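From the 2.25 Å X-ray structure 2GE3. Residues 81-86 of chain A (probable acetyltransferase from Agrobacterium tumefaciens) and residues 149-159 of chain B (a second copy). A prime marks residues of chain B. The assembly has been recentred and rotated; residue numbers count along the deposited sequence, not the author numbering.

Chain A, residues 81-86: ATRAHC
Chain B (149-159) RDAVSIDGHYI

The contact between the two copies is unusual in that all three of its hydrogen bonds end on main-chain carbonyls, two of them reached by the side chains of a turn in chain A. Arg83 and His85 offer nitrogen donors to consecutive carbonyl oxygens of chain B, while the third bond joins backbone to backbone.

Residues 83-86 of chain A form a type I β turn, closed by Cys86 N to Arg83 O at 2.9 Å; Ala84 (phi/psi -61/-16°) and His85 (-78/2°) occupy its central positions. In chain B a strand running through Val152′ and Ser153′ pairs with the strand that begins at Tyr158′, as an antiparallel hairpin: Val152′ N donates to Ile159′ O (3.0 Å) and Ile159′ N to Val152′ O (2.6 Å). The connecting loop is drawn in by Ile154′ N to His157′ O (3.0 Å), and its Gly156′ adopts a positive phi of 67°, a conformation that favours glycine.

The register places the CA of Thr82 5.1 Å from the CA of Ser153′, and the CA of Arg83 5.5 Å from that of Val152′. Here Ser153′ N donates to Thr82 O (3.0 Å, 168°), a nearly linear bond. The same Thr82 O lies 3.6 Å from Val152′ CA in a CA-H...O contact, and Thr82 CA returns a similar contact to Ser153′ O at 3.5 Å. Thr82 is buried with chi1 p (69°), its CB 4.0 Å from Val152′ CG1 and its CG2 4.3 Å from Ile154′ CG1, so the β-branched side chain adds apolar packing.

Arg83 starts sideways from its CA, but its long side chain (chi1 -62°, chi2 -93°, chi3 -63°, chi4 121°) brings the guanidinium to chain B. NH1 donates to Ala151′ O at 3.0 Å and 165°, with the oxygen near the guanidinium plane; CD passes 4.2 Å from Val152′ CG2. The small side chain of Ala151′ is buried, its CB 3.9 Å from Arg83 NH1.

The CA-to-CB bond of His85 points toward chain B, with chi1 p (60°) and chi2 -59°. Its NE2 donates to Asp150′ O (2.9 Å, 150°), which sits at the ring edge. The backbone of Ser153′ sets its CB over one face of the His85 ring, 4.0 Å from the ring centroid, a CH-π contact; chi1 is t (-174°) and places only OG. Tyr158′ (chi1 -71°, chi2 122°) brings CE2 to 3.6 Å from His85 CD2; the rings meet obliquely, centroids 5.4 Å apart and planes at 40°. Together the two stretches bury 347 Å².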

# COMPACT_ATOMS: atom_id res chain seq x y z
N ALA A 81 9.62 7.86 5.64
CA ALA A 81 9.93 8.25 6.99
C ALA A 81 8.67 8.47 7.84
O ALA A 81 8.72 8.16 9.03
CB ALA A 81 10.78 9.51 6.99
N THR A 82 7.58 9.00 7.26
CA THR A 82 6.37 9.19 8.01
C THR A 82 5.57 7.89 8.32
O THR A 82 4.60 7.97 9.08
CB THR A 82 5.34 10.11 7.33
OG1 THR A 82 4.83 9.48 6.17
CG2 THR A 82 5.94 11.48 7.00
N ARG A 83 5.97 6.74 7.76
CA ARG A 83 5.19 5.51 7.83
C ARG A 83 6.11 4.43 8.38
O ARG A 83 5.69 3.31 8.56
CB ARG A 83 4.70 5.09 6.43
CG ARG A 83 3.77 6.07 5.74
CD ARG A 83 2.23 5.80 5.99
NE ARG A 83 1.87 4.49 5.44
CZ ARG A 83 1.35 3.44 6.11
NH1 ARG A 83 1.03 3.51 7.43
NH2 ARG A 83 1.17 2.28 5.44
N ALA A 84 7.38 4.76 8.65
CA ALA A 84 8.37 3.76 9.16
C ALA A 84 8.12 3.09 10.49
O ALA A 84 8.79 2.10 10.72
CB ALA A 84 9.84 4.33 9.15
N HIS A 85 7.21 3.59 11.35
CA HIS A 85 6.73 2.89 12.54
C HIS A 85 5.66 1.78 12.16
O HIS A 85 5.19 1.07 13.04
CB HIS A 85 6.04 3.90 13.49
CG HIS A 85 4.85 4.59 12.86
ND1 HIS A 85 4.98 5.34 11.71
CD2 HIS A 85 3.52 4.54 13.13
CE1 HIS A 85 3.79 5.81 11.34
NE2 HIS A 85 2.88 5.31 12.16
N CYS A 86 5.38 1.60 10.88
CA CYS A 86 4.42 0.63 10.36
C CYS A 86 5.00 -0.55 9.58
O CYS A 86 5.97 -0.38 8.82
CB CYS A 86 3.48 1.35 9.43
SG CYS A 86 1.92 0.50 9.10
N ARG B 149 -5.70 3.80 12.09
CA ARG B 149 -5.27 4.43 13.35
C ARG B 149 -3.77 4.62 13.37
O ARG B 149 -3.02 3.64 13.18
CB ARG B 149 -5.68 3.57 14.57
CG ARG B 149 -7.20 3.41 14.71
CD ARG B 149 -7.73 1.95 15.22
NE ARG B 149 -7.13 0.77 14.57
CZ ARG B 149 -6.59 -0.24 15.26
NH1 ARG B 149 -6.64 -0.27 16.60
NH2 ARG B 149 -6.03 -1.24 14.62
N ASP B 150 -3.32 5.86 13.60
CA ASP B 150 -1.90 6.11 13.89
C ASP B 150 -1.05 5.68 12.66
O ASP B 150 0.08 5.15 12.77
CB ASP B 150 -1.49 5.27 15.10
CG ASP B 150 -2.01 5.80 16.45
OD1 ASP B 150 -2.74 6.80 16.47
OD2 ASP B 150 -1.62 5.22 17.52
N ALA B 151 -1.62 5.84 11.48
CA ALA B 151 -0.96 5.41 10.23
C ALA B 151 0.24 6.29 9.92
O ALA B 151 1.22 5.80 9.30
CB ALA B 151 -1.92 5.45 9.05
N VAL B 152 0.20 7.55 10.38
CA VAL B 152 1.22 8.58 10.04
C VAL B 152 1.83 9.18 11.28
O VAL B 152 1.15 9.43 12.29
CB VAL B 152 0.62 9.65 9.05
CG1 VAL B 152 1.65 10.69 8.65
CG2 VAL B 152 0.11 8.94 7.78
N SER B 153 3.14 9.31 11.27
CA SER B 153 3.86 9.91 12.38
C SER B 153 4.61 11.10 11.77
O SER B 153 5.47 10.89 10.92
CB SER B 153 4.81 8.95 13.06
OG SER B 153 5.40 9.56 14.23
N ILE B 154 4.25 12.31 12.14
CA ILE B 154 4.92 13.50 11.56
C ILE B 154 5.81 14.24 12.55
O ILE B 154 7.08 14.40 12.30
CB ILE B 154 3.96 14.50 10.76
CG1 ILE B 154 3.38 13.82 9.50
CG2 ILE B 154 4.69 15.83 10.41
CD1 ILE B 154 2.53 14.69 8.57
N ASP B 155 5.28 14.69 13.68
CA ASP B 155 6.34 15.38 14.53
C ASP B 155 6.44 14.82 15.87
O ASP B 155 6.17 15.53 16.76
CB ASP B 155 6.04 16.87 14.76
CG ASP B 155 6.81 17.77 13.83
OD1 ASP B 155 6.67 19.01 14.00
OD2 ASP B 155 7.55 17.28 12.91
N GLY B 156 6.75 13.55 16.02
CA GLY B 156 6.46 12.84 17.25
C GLY B 156 4.96 12.67 17.48
O GLY B 156 4.60 12.06 18.50
N HIS B 157 4.09 13.13 16.55
CA HIS B 157 2.63 12.93 16.67
C HIS B 157 2.05 11.89 15.68
O HIS B 157 2.46 11.83 14.56
CB HIS B 157 1.89 14.28 16.54
CG HIS B 157 2.45 15.34 17.46
ND1 HIS B 157 2.85 15.06 18.77
CD2 HIS B 157 2.73 16.65 17.25
CE1 HIS B 157 3.32 16.17 19.32
NE2 HIS B 157 3.27 17.15 18.42
N TYR B 158 1.06 11.10 16.11
CA TYR B 158 0.43 10.08 15.24
C TYR B 158 -0.78 10.69 14.61
O TYR B 158 -1.48 11.36 15.31
CB TYR B 158 0.04 8.84 16.04
CG TYR B 158 1.24 8.05 16.46
CD1 TYR B 158 1.50 7.79 17.82
CD2 TYR B 158 2.13 7.55 15.51
CE1 TYR B 158 2.60 7.08 18.19
CE2 TYR B 158 3.21 6.82 15.87
CZ TYR B 158 3.46 6.58 17.21
OH TYR B 158 4.61 5.89 17.56
N ILE B 159 -1.00 10.51 13.32
CA ILE B 159 -2.20 10.99 12.63
C ILE B 159 -2.87 9.77 12.01
O ILE B 159 -2.18 8.97 11.43
CB ILE B 159 -1.83 11.98 11.48
CG1 ILE B 159 -0.97 13.15 12.02
CG2 ILE B 159 -3.09 12.43 10.63
CD1 ILE B 159 -1.61 13.78 13.22